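PDB 5D6A: predicted ATPase of the ABC class, which probably binds and hydrolyses ATP as an ABC-class ATPase, and is captured here with the ATP analogue AMP-PNP in a two-chain assembly. Local coordinates for residues Glu192-Leu197 with Leu243-Arg248; Leu206-Asn212 with Thr252-Lys258; Ser214-Arg218 with Asp289-Ile294; Glu279-Tyr283 with Glu501-Ser505. All blocks are in the same frame, centred on the assembly; numbering follows the deposited sequence.

Contact 1 (Glu192-Leu197 with Leu243-Arg248)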
# COMPACT_ATOMS: atom_id res chain seq x y z
N GLU A 192 -7.42 -13.88 29.17
CA GLU A 192 -7.01 -15.15 29.76
C GLU A 192 -7.74 -16.30 29.07
O GLU A 192 -7.16 -17.35 28.80
CB GLU A 192 -7.29 -15.17 31.27
CG GLU A 192 -6.76 -16.40 31.99
CD GLU A 192 -6.99 -16.35 33.49
OE1 GLU A 192 -7.98 -15.73 33.92
OE2 GLU A 192 -6.20 -16.96 34.24
N ASP A 193 -9.03 -16.09 28.79
CA ASP A 193 -9.84 -17.08 28.11
C ASP A 193 -9.30 -17.32 26.70
O ASP A 193 -9.23 -18.46 26.25
CB ASP A 193 -11.31 -16.65 28.04
CG ASP A 193 -12.01 -16.70 29.40
OD1 ASP A 193 -11.37 -17.09 30.40
OD2 ASP A 193 -13.21 -16.36 29.46
N GLN A 194 -8.93 -16.24 26.01
CA GLN A 194 -8.38 -16.34 24.66
C GLN A 194 -7.10 -17.18 24.63
O GLN A 194 -6.93 -18.01 23.73
CB GLN A 194 -8.13 -14.96 24.07
CG GLN A 194 -9.40 -14.32 23.54
CD GLN A 194 -9.20 -12.88 23.11
OE1 GLN A 194 -9.26 -12.56 21.93
NE2 GLN A 194 -8.95 -12.00 24.08
N GLU A 195 -6.22 -16.97 25.59
CA GLU A 195 -4.98 -17.74 25.65
C GLU A 195 -5.31 -19.20 25.94
O GLU A 195 -4.78 -20.10 25.28
CB GLU A 195 -4.04 -17.19 26.73
CG GLU A 195 -2.72 -17.94 26.85
CD GLU A 195 -1.89 -17.94 25.57
OE1 GLU A 195 -2.12 -17.07 24.70
OE2 GLU A 195 -1.00 -18.81 25.45
N ALA A 196 -6.19 -19.42 26.92
CA ALA A 196 -6.61 -20.77 27.30
C ALA A 196 -7.23 -21.52 26.12
O ALA A 196 -6.95 -22.70 25.92
CB ALA A 196 -7.61 -20.70 28.45
N LEU A 197 -8.05 -20.83 25.33
CA LEU A 197 -8.68 -21.43 24.15
C LEU A 197 -7.64 -21.72 23.07
O LEU A 197 -7.74 -22.72 22.36
CB LEU A 197 -9.77 -20.52 23.59
CG LEU A 197 -11.00 -20.28 24.48
CD1 LEU A 197 -11.89 -19.21 23.88
CD2 LEU A 197 -11.77 -21.57 24.71
N LEU A 243 -15.20 -25.76 23.43
CA LEU A 243 -13.99 -25.57 24.23
C LEU A 243 -14.36 -25.05 25.61
O LEU A 243 -15.52 -24.75 25.87
CB LEU A 243 -13.05 -24.59 23.54
CG LEU A 243 -12.64 -24.95 22.11
CD1 LEU A 243 -11.72 -23.88 21.53
CD2 LEU A 243 -11.97 -26.32 22.07
N HIS A 244 -13.37 -24.95 26.49
CA HIS A 244 -13.61 -24.49 27.85
C HIS A 244 -12.65 -23.39 28.27
O HIS A 244 -11.44 -23.55 28.18
CB HIS A 244 -13.49 -25.66 28.83
CG HIS A 244 -13.76 -25.30 30.26
ND1 HIS A 244 -12.76 -24.92 31.13
CD2 HIS A 244 -14.91 -25.25 30.96
CE1 HIS A 244 -13.29 -24.66 32.31
NE2 HIS A 244 -14.59 -24.85 32.24
N ALA A 245 -13.20 -22.27 28.72
CA ALA A 245 -12.41 -21.15 29.20
C ALA A 245 -12.55 -21.07 30.72
O ALA A 245 -13.63 -21.34 31.26
CB ALA A 245 -12.86 -19.86 28.55
N PRO A 246 -11.47 -20.69 31.42
CA PRO A 246 -11.50 -20.63 32.89
C PRO A 246 -12.50 -19.64 33.48
O PRO A 246 -12.96 -19.84 34.60
CB PRO A 246 -10.06 -20.24 33.26
CG PRO A 246 -9.50 -19.60 32.04
CD PRO A 246 -10.17 -20.27 30.87
N ASN A 247 -12.83 -18.59 32.74
CA ASN A 247 -13.75 -17.57 33.24
C ASN A 247 -15.15 -17.67 32.67
O ASN A 247 -16.12 -17.73 33.41
CB ASN A 247 -13.16 -16.19 32.98
CG ASN A 247 -11.82 -16.00 33.67
OD1 ASN A 247 -11.70 -16.22 34.87
ND2 ASN A 247 -10.81 -15.58 32.91
N ARG A 248 -15.26 -17.71 31.34
CA ARG A 248 -16.56 -17.81 30.69
C ARG A 248 -17.17 -19.21 30.81
O ARG A 248 -18.39 -19.36 30.83
CB ARG A 248 -16.46 -17.40 29.22
CG ARG A 248 -17.78 -17.51 28.47
CD ARG A 248 -17.70 -16.95 27.06
NE ARG A 248 -18.93 -17.22 26.32
CZ ARG A 248 -19.16 -16.85 25.07
NH1 ARG A 248 -18.24 -16.18 24.38
NH2 ARG A 248 -20.32 -17.15 24.49
O HOH W 1 -9.21 -15.45 36.70
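The carboxylate of D193 carries the methyl of A245 over one face, CB standing 3.4 Å from CG, while its two oxygens receive backbone amides of the turn that follows strand 240-245. The backbone N of N247 donates to D193 OD1 at 3.1 Å, and N of R248 reaches OD2 at the same 3.1 Å; both arrive on the syn side, tilted out of the carboxylate plane toward the face on which A245 lies. Turned some 30° from that carboxylate, the side-chain amide of N247 has E192 OE1 near its own plane, and ND2 donates to this oxygen at 3.0 Å in a fairly straight bond (162°). A weak second donation runs from ND2 to D193 OD1. A water gives protons to E192 OE1 and N247 OD1, closing a small ring. E192 gets there because its chain is extended, with CG opposite the backbone N (chi1 -174°). Further along the helix, A196 CB rests on P246 CD at 3.5 Å and L197 CD2 on L243 CB. Helix 181-199 thus packs roughly antiparallel to an outer strand of the four-stranded sheet. With two backbone N-H groups and an amide directed at it, the buried carboxylate of D193 is well compensated, which would favour its charged form and pins the turn at P246-R248 to the helix.

Contact 2 (Leu206-Asn212 with Thr252-Lys258)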
# COMPACT_ATOMS: atom_id res chain seq x y z
N LEU A 206 -7.28 -29.07 16.27
CA LEU A 206 -7.84 -27.90 15.60
C LEU A 206 -6.76 -26.87 15.31
O LEU A 206 -5.76 -26.80 16.01
CB LEU A 206 -8.91 -27.25 16.49
CG LEU A 206 -10.08 -28.13 16.92
CD1 LEU A 206 -10.99 -27.35 17.86
CD2 LEU A 206 -10.85 -28.64 15.72
N VAL A 207 -6.98 -26.06 14.27
CA VAL A 207 -6.06 -24.98 13.91
C VAL A 207 -6.70 -23.61 14.13
O VAL A 207 -6.01 -22.60 14.12
CB VAL A 207 -5.56 -25.08 12.45
CG1 VAL A 207 -4.76 -26.35 12.26
CG2 VAL A 207 -6.71 -25.01 11.45
N SER A 208 -8.01 -23.61 14.34
CA SER A 208 -8.75 -22.37 14.59
C SER A 208 -10.12 -22.68 15.20
O SER A 208 -10.65 -23.78 15.03
CB SER A 208 -8.91 -21.56 13.30
OG SER A 208 -9.50 -20.30 13.55
N PHE A 209 -10.68 -21.71 15.91
CA PHE A 209 -11.98 -21.86 16.56
C PHE A 209 -12.78 -20.56 16.53
O PHE A 209 -12.35 -19.55 17.08
CB PHE A 209 -11.78 -22.32 18.00
CG PHE A 209 -13.05 -22.36 18.80
CD1 PHE A 209 -13.91 -23.45 18.72
CD2 PHE A 209 -13.39 -21.31 19.65
CE1 PHE A 209 -15.07 -23.49 19.47
CE2 PHE A 209 -14.55 -21.35 20.39
CZ PHE A 209 -15.40 -22.44 20.30
N VAL A 210 -13.95 -20.61 15.89
CA VAL A 210 -14.84 -19.45 15.80
C VAL A 210 -16.07 -19.69 16.66
O VAL A 210 -16.99 -20.41 16.27
CB VAL A 210 -15.28 -19.19 14.34
CG1 VAL A 210 -16.17 -17.96 14.26
CG2 VAL A 210 -14.07 -19.02 13.44
N ALA A 211 -16.08 -19.08 17.84
CA ALA A 211 -17.19 -19.23 18.78
C ALA A 211 -18.52 -18.74 18.21
O ALA A 211 -18.56 -17.77 17.45
CB ALA A 211 -16.87 -18.49 20.07
N ASN A 212 -19.61 -19.41 18.58
CA ASN A 212 -20.94 -18.99 18.15
C ASN A 212 -21.29 -17.68 18.84
O ASN A 212 -21.04 -17.51 20.03
CB ASN A 212 -22.00 -20.05 18.47
CG ASN A 212 -21.93 -21.27 17.56
OD1 ASN A 212 -21.27 -21.24 16.52
ND2 ASN A 212 -22.61 -22.33 17.94
N THR A 252 -19.31 -22.91 22.81
CA THR A 252 -19.55 -23.71 21.61
C THR A 252 -19.33 -22.86 20.36
O THR A 252 -19.71 -21.69 20.32
CB THR A 252 -20.98 -24.28 21.61
OG1 THR A 252 -21.15 -25.13 22.75
CG2 THR A 252 -21.24 -25.08 20.34
N GLY A 253 -18.72 -23.45 19.34
CA GLY A 253 -18.46 -22.75 18.09
C GLY A 253 -17.91 -23.65 16.99
O GLY A 253 -17.87 -24.87 17.13
N LEU A 254 -17.50 -23.02 15.89
CA LEU A 254 -16.94 -23.74 14.76
C LEU A 254 -15.52 -24.18 15.05
O LEU A 254 -14.66 -23.36 15.37
CB LEU A 254 -16.92 -22.86 13.51
CG LEU A 254 -16.18 -23.45 12.31
CD1 LEU A 254 -16.89 -24.70 11.81
CD2 LEU A 254 -16.03 -22.44 11.19
N GLY A 255 -15.26 -25.48 14.92
CA GLY A 255 -13.94 -26.02 15.12
C GLY A 255 -13.36 -26.42 13.78
O GLY A 255 -13.86 -27.34 13.14
N ILE A 256 -12.32 -25.71 13.35
CA ILE A 256 -11.66 -26.01 12.08
C ILE A 256 -10.53 -26.99 12.35
O ILE A 256 -9.48 -26.60 12.87
CB ILE A 256 -11.13 -24.73 11.40
CG1 ILE A 256 -12.31 -23.81 11.06
CG2 ILE A 256 -10.36 -25.08 10.13
CD1 ILE A 256 -11.91 -22.48 10.45
N PRO A 257 -10.73 -28.27 12.00
CA PRO A 257 -9.71 -29.27 12.28
C PRO A 257 -8.45 -29.12 11.43
O PRO A 257 -8.44 -28.36 10.47
CB PRO A 257 -10.41 -30.59 11.95
CG PRO A 257 -11.40 -30.23 10.90
CD PRO A 257 -11.83 -28.82 11.19
N LYS A 258 -7.41 -29.86 11.80
CA LYS A 258 -6.15 -29.83 11.06
C LYS A 258 -6.37 -30.36 9.65
O LYS A 258 -7.40 -30.96 9.34
CB LYS A 258 -5.09 -30.68 11.76
CG LYS A 258 -4.64 -30.14 13.11
CD LYS A 258 -3.62 -31.09 13.73
CE LYS A 258 -3.12 -30.59 15.08
NZ LYS A 258 -2.18 -31.56 15.70
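V210 and L254 point to the same side of the sheet, their CB atoms 4.1 Å apart, and S208 and I256 share that face. F209 is turned to the other one. Its CG lies opposite the backbone N (chi1 173°), which swings the ring along the partner strand, so that CZ comes within 3.6 Å of G253 N and CD1 meets L254 O; G253 has no side chain to collide with the ring, and G255 none to crowd L206 CD2. V241 and L243 of the next strand also touch this ring. At the far end V207 and I256 meet through their CG2 methyls at about a right angle, 3.9 Å apart, while L206 lays CD2 against P257 CA. At the other end the side chain of N212 crosses that of T252 at a slant, its OD1 bound to A235 N outside the pair.

Between these two layers of side chains the backbones run antiparallel. V210 and L254 form a hydrogen-bonded pair, with V210 N to L254 O at 2.9 Å and the return bond from L254 N to V210 O at 2.7 Å. I256 N reaches S208 O, but V207 N rather than S208 takes I256 O, at 2.9 Å and almost straight (172°). The register slips by one residue there, a beta bulge, close to where the chain turns a corner at V207.

I278 of helix 271-280 covers S208 and I256, and F233 covers V210 and L254. Such an antiparallel sheet set against the nucleotide-binding core is consistent with the beta subdomain of ABC ATPases.

Contact 3 (Ser214-Arg218 with Asp289-Ile294). With ANP (phosphoaminophosphonic acid-adenylate ester), chain C.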
# COMPACT_ATOMS: atom_id res chain seq x y z
N SER A 214 -20.18 -14.78 17.48
CA SER A 214 -19.13 -13.86 17.07
C SER A 214 -19.63 -12.95 15.96
O SER A 214 -20.51 -13.32 15.18
CB SER A 214 -17.90 -14.62 16.55
OG SER A 214 -17.32 -15.43 17.55
N ILE A 215 -19.07 -11.74 15.90
CA ILE A 215 -19.40 -10.78 14.85
C ILE A 215 -18.12 -10.63 14.03
O ILE A 215 -17.16 -10.00 14.46
CB ILE A 215 -19.88 -9.44 15.43
CG1 ILE A 215 -21.14 -9.67 16.27
CG2 ILE A 215 -20.18 -8.46 14.31
CD1 ILE A 215 -21.72 -8.40 16.86
N LEU A 216 -18.13 -11.24 12.84
CA LEU A 216 -16.97 -11.25 11.95
C LEU A 216 -16.77 -9.98 11.10
O LEU A 216 -15.67 -9.43 11.08
CB LEU A 216 -17.03 -12.48 11.05
CG LEU A 216 -17.27 -13.82 11.75
CD1 LEU A 216 -17.31 -14.96 10.75
CD2 LEU A 216 -16.21 -14.09 12.81
N PRO A 217 -17.82 -9.51 10.40
CA PRO A 217 -17.64 -8.33 9.54
C PRO A 217 -17.32 -7.04 10.29
O PRO A 217 -17.84 -6.84 11.40
CB PRO A 217 -18.99 -8.20 8.84
CG PRO A 217 -19.96 -8.76 9.82
CD PRO A 217 -19.23 -9.92 10.45
N ARG A 218 -16.50 -6.19 9.69
CA ARG A 218 -16.12 -4.91 10.28
C ARG A 218 -17.05 -3.85 9.71
O ARG A 218 -17.79 -4.12 8.77
CB ARG A 218 -14.66 -4.57 9.98
CG ARG A 218 -13.67 -5.72 10.11
CD ARG A 218 -13.95 -6.65 11.28
NE ARG A 218 -13.90 -6.00 12.58
CZ ARG A 218 -14.34 -6.55 13.71
NH1 ARG A 218 -14.90 -7.75 13.71
NH2 ARG A 218 -14.25 -5.88 14.86
N ASP A 289 -15.39 -6.55 20.78
CA ASP A 289 -14.82 -6.44 19.44
C ASP A 289 -15.53 -7.34 18.43
O ASP A 289 -15.54 -7.04 17.24
CB ASP A 289 -13.35 -6.84 19.46
CG ASP A 289 -12.73 -6.84 18.09
OD1 ASP A 289 -12.79 -5.80 17.39
OD2 ASP A 289 -12.15 -7.87 17.70
N GLY A 290 -16.09 -8.45 18.92
CA GLY A 290 -16.78 -9.40 18.06
C GLY A 290 -15.92 -10.62 17.74
O GLY A 290 -16.45 -11.66 17.35
N ARG A 291 -14.61 -10.49 17.91
CA ARG A 291 -13.67 -11.57 17.63
C ARG A 291 -12.91 -12.06 18.87
O ARG A 291 -12.09 -12.97 18.77
CB ARG A 291 -12.65 -11.10 16.59
CG ARG A 291 -13.26 -10.72 15.25
CD ARG A 291 -12.27 -9.97 14.37
NE ARG A 291 -11.94 -8.66 14.95
CZ ARG A 291 -11.14 -7.75 14.38
NH1 ARG A 291 -10.58 -7.98 13.20
NH2 ARG A 291 -10.92 -6.60 15.00
N GLU A 292 -13.20 -11.47 20.04
CA GLU A 292 -12.48 -11.85 21.27
C GLU A 292 -12.63 -13.32 21.70
O GLU A 292 -12.00 -13.74 22.67
CB GLU A 292 -12.81 -10.91 22.45
CG GLU A 292 -14.22 -10.99 23.04
CD GLU A 292 -15.28 -10.31 22.19
OE1 GLU A 292 -15.04 -10.03 21.00
OE2 GLU A 292 -16.38 -10.05 22.74
N TYR A 293 -13.48 -14.08 21.02
CA TYR A 293 -13.61 -15.50 21.33
C TYR A 293 -13.31 -16.35 20.11
O TYR A 293 -13.86 -17.45 19.94
CB TYR A 293 -14.96 -15.82 21.97
CG TYR A 293 -15.04 -15.36 23.41
CD1 TYR A 293 -14.44 -16.09 24.42
CD2 TYR A 293 -15.71 -14.19 23.75
CE1 TYR A 293 -14.49 -15.67 25.74
CE2 TYR A 293 -15.78 -13.76 25.07
CZ TYR A 293 -15.16 -14.51 26.06
OH TYR A 293 -15.22 -14.10 27.38
N ILE A 294 -12.42 -15.84 19.27
CA ILE A 294 -11.96 -16.54 18.08
C ILE A 294 -10.45 -16.69 18.25
O ILE A 294 -9.76 -15.71 18.50
CB ILE A 294 -12.23 -15.77 16.77
CG1 ILE A 294 -13.71 -15.37 16.67
CG2 ILE A 294 -11.84 -16.62 15.57
CD1 ILE A 294 -14.05 -14.60 15.41
PG ANP C . -13.86 -13.21 -1.33
O1G ANP C . -13.21 -14.11 -0.30
O2G ANP C . -12.94 -12.13 -1.86
O3G ANP C . -14.60 -13.98 -2.39
PB ANP C . -16.77 -12.80 -0.45
O1B ANP C . -16.88 -14.18 0.13
O2B ANP C . -17.27 -12.58 -1.86
N3B ANP C . -15.08 -12.32 -0.43
PA ANP C . -16.95 -10.82 1.56
O1A ANP C . -16.88 -11.44 2.93
O2A ANP C . -15.68 -10.27 0.94
O3A ANP C . -17.63 -11.86 0.53
O5' ANP C . -18.02 -9.63 1.58
C5' ANP C . -19.33 -9.85 2.09
C4' ANP C . -19.94 -8.52 2.53
O4' ANP C . -20.97 -8.79 3.48
C3' ANP C . -18.94 -7.60 3.22
O3' ANP C . -19.22 -6.23 2.88
C2' ANP C . -19.15 -7.85 4.70
O2' ANP C . -18.94 -6.66 5.47
C1' ANP C . -20.59 -8.35 4.79
N9 ANP C . -20.73 -9.47 5.75
C8 ANP C . -19.93 -10.55 5.86
N7 ANP C . -20.36 -11.36 6.86
C5 ANP C . -21.45 -10.79 7.41
C6 ANP C . -22.39 -11.12 8.50
N6 ANP C . -22.24 -12.25 9.23
N1 ANP C . -23.40 -10.25 8.75
C2 ANP C . -23.56 -9.12 8.04
N3 ANP C . -22.73 -8.77 7.03
C4 ANP C . -21.69 -9.55 6.67
O HOH W 2 -15.84 -13.71 19.22
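R218 lays its guanidinium flat on that of R291, the group centres 3.5 Å apart and the planes only 18° from parallel. Bends at chi2 and chi3 fold the R218 chain back on itself and bring the group over its neighbour. D289, gripped by both, probably offsets the pairing of two cations. NH2 of R218 forms a salt bridge to D289 OD1 at 2.9 Å and also donates, almost straight at 170°, to D289 O, an oxygen lying in the guanidinium plane. R291 takes the carboxylate side-on, NE to OD2 at 2.9 Å and NH2 to OD1 at 3.1 Å. NH1 of R218 turns the other way, to L216 O within its own loop.

The three residues make a salt-bridge network joining two loops of the P-loop domain, one following strand 206-211 and the other leading into strand 294-296. D224 extends it, binding R291 NH1 through its carboxylate and R218 NH2 through its carbonyl, and Q123 meets D289 OD1. Between L216 and R218 sits P217, whose CG lies 3.5 Å from C5 of the bound AMP-PNP, against the adenine.

G290, with a positive phi and no side chain, lets the loops approach: its O accepts I215 N at 3.0 Å. The same O takes a proton from a water that also donates to S214 OG and accepts Y293 N; S214 OG is also hydrogen-bonded to A211 O. Elsewhere in the contact, L216 CD2 meets I294 CD1 at 3.4 Å, the side chains crossing at about a right angle.

Contact 4 (Glu279-Tyr283 with Glu501-Ser505)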
# COMPACT_ATOMS: atom_id res chain seq x y z
N GLU A 279 -7.39 -15.04 10.18
CA GLU A 279 -6.01 -14.55 10.03
C GLU A 279 -5.65 -13.57 11.14
O GLU A 279 -4.50 -13.52 11.58
CB GLU A 279 -5.78 -13.87 8.67
CG GLU A 279 -6.25 -12.42 8.60
CD GLU A 279 -6.06 -11.79 7.24
OE1 GLU A 279 -6.19 -12.49 6.23
OE2 GLU A 279 -5.82 -10.56 7.19
N ARG A 280 -6.63 -12.78 11.59
CA ARG A 280 -6.39 -11.81 12.66
C ARG A 280 -6.52 -12.38 14.06
O ARG A 280 -6.06 -11.78 15.02
CB ARG A 280 -7.28 -10.57 12.49
CG ARG A 280 -6.88 -9.75 11.28
CD ARG A 280 -7.24 -8.29 11.43
NE ARG A 280 -6.34 -7.49 10.61
CZ ARG A 280 -5.07 -7.20 10.95
NH1 ARG A 280 -4.55 -7.65 12.08
NH2 ARG A 280 -4.32 -6.46 10.14
N SER A 281 -7.14 -13.56 14.17
CA SER A 281 -7.28 -14.21 15.46
C SER A 281 -5.94 -14.75 15.99
O SER A 281 -5.91 -15.41 17.03
CB SER A 281 -8.33 -15.31 15.40
OG SER A 281 -9.61 -14.74 15.15
N ILE A 282 -4.85 -14.49 15.27
CA ILE A 282 -3.52 -14.86 15.76
C ILE A 282 -3.21 -13.96 16.95
O ILE A 282 -2.32 -14.25 17.75
CB ILE A 282 -2.41 -14.72 14.70
CG1 ILE A 282 -2.34 -13.28 14.17
CG2 ILE A 282 -2.62 -15.71 13.57
CD1 ILE A 282 -1.25 -13.05 13.15
N TYR A 283 -3.92 -12.83 17.02
CA TYR A 283 -3.79 -11.90 18.13
C TYR A 283 -5.05 -11.97 18.98
O TYR A 283 -6.09 -12.45 18.52
CB TYR A 283 -3.68 -10.45 17.64
CG TYR A 283 -2.55 -10.17 16.68
CD1 TYR A 283 -1.23 -10.13 17.11
CD2 TYR A 283 -2.82 -9.87 15.35
CE1 TYR A 283 -0.20 -9.85 16.23
CE2 TYR A 283 -1.80 -9.58 14.46
CZ TYR A 283 -0.49 -9.57 14.91
OH TYR A 283 0.53 -9.28 14.03
N GLU A 501 -0.28 -8.33 5.60
CA GLU A 501 -1.52 -7.70 6.05
C GLU A 501 -1.96 -8.14 7.45
O GLU A 501 -2.81 -7.51 8.05
CB GLU A 501 -2.65 -7.92 5.04
CG GLU A 501 -3.09 -9.36 4.83
CD GLU A 501 -4.20 -9.47 3.79
OE1 GLU A 501 -4.51 -8.45 3.14
OE2 GLU A 501 -4.75 -10.58 3.62
N GLN A 502 -1.37 -9.22 7.95
CA GLN A 502 -1.69 -9.69 9.30
C GLN A 502 -1.13 -8.77 10.38
O GLN A 502 -1.65 -8.76 11.49
CB GLN A 502 -1.18 -11.12 9.51
CG GLN A 502 -2.04 -12.19 8.87
CD GLN A 502 -1.46 -13.57 9.05
OE1 GLN A 502 -0.34 -13.83 8.62
NE2 GLN A 502 -2.22 -14.47 9.66
N LEU A 503 -0.08 -8.01 10.07
CA LEU A 503 0.50 -7.08 11.05
C LEU A 503 -0.57 -6.14 11.56
O LEU A 503 -1.41 -5.67 10.79
CB LEU A 503 1.67 -6.29 10.46
CG LEU A 503 2.98 -7.05 10.26
CD1 LEU A 503 4.02 -6.15 9.60
CD2 LEU A 503 3.51 -7.57 11.59
N GLU A 504 -0.52 -5.85 12.85
CA GLU A 504 -1.51 -5.00 13.50
C GLU A 504 -1.04 -3.58 13.79
O GLU A 504 -1.73 -2.62 13.48
CB GLU A 504 -1.93 -5.66 14.82
CG GLU A 504 -3.01 -4.92 15.59
CD GLU A 504 -4.34 -4.87 14.87
OE1 GLU A 504 -4.64 -5.79 14.08
OE2 GLU A 504 -5.10 -3.92 15.13
N SER A 505 0.15 -3.45 14.39
CA SER A 505 0.67 -2.14 14.77
C SER A 505 2.06 -1.84 14.25
O SER A 505 2.85 -2.74 13.97
CB SER A 505 0.69 -2.03 16.30
OG SER A 505 1.27 -0.81 16.72
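E501 sets its carboxylate near that of E279, OE2 to OE1 3.5 Å apart, the two side chains crossing at about a right angle. K302, salt-bridged to E501 OE2, would offset this meeting of like charges.

Q502 follows with an extended side chain whose NE2 donates to E279 O at 3.1 Å, near the end of helix 271-280. The same amide group is held further by A300 O and K302 N, which fix its rotation, and I282 CD1 packs beside its CB. The backbone O of Q502 lies at the edge of the Y283 ring, 3.1 Å from CE2, and takes a weak bond from R280 NH1.

L503 contributes its carbonyl. R280 NH2 reaches that oxygen at 3.1 Å in a nearly straight bond (175°); the oxygen sits in the guanidinium plane, although the donor stands above the plane of the carbonyl. An extended run from CG to NE carries the arginine this far.

E504 is engaged at two points. Its CB lies over a face of the Y283 ring, and chi2 then bends the chain so that OE1 forms a salt bridge with R280 NH1 at 2.7 Å, carboxylate and guanidinium planes close to perpendicular (87°).

One arginine of the P-loop domain therefore holds consecutive groups of a loop in the C-terminal domain through charge and carbonyl bonds alike. Such a joint is directional, and the paired carboxylate of E504 probably balances the charge of R280, which remains partly exposed.

Overall arrangement
Contacts 1, 2 and 3 gather around one four-stranded antiparallel sheet of the P-loop domain. Contact 1 sets helix 181-199 against its outer strand 240-245, contact 2 joins the two inner strands, and contact 3 leads into 294-296 at the other margin. Their centres lie about 13 to 16 Å apart and they touch one another, with L243 on F209 and Y293 reaching both R248 and A211. Along the chain their segments alternate. Contact 4, centred about 13 Å from contact 3 and touching it through S281 and R280, brings in the C-terminal domain, so that packing passes from the sheet beside the nucleotide pocket to a second domain.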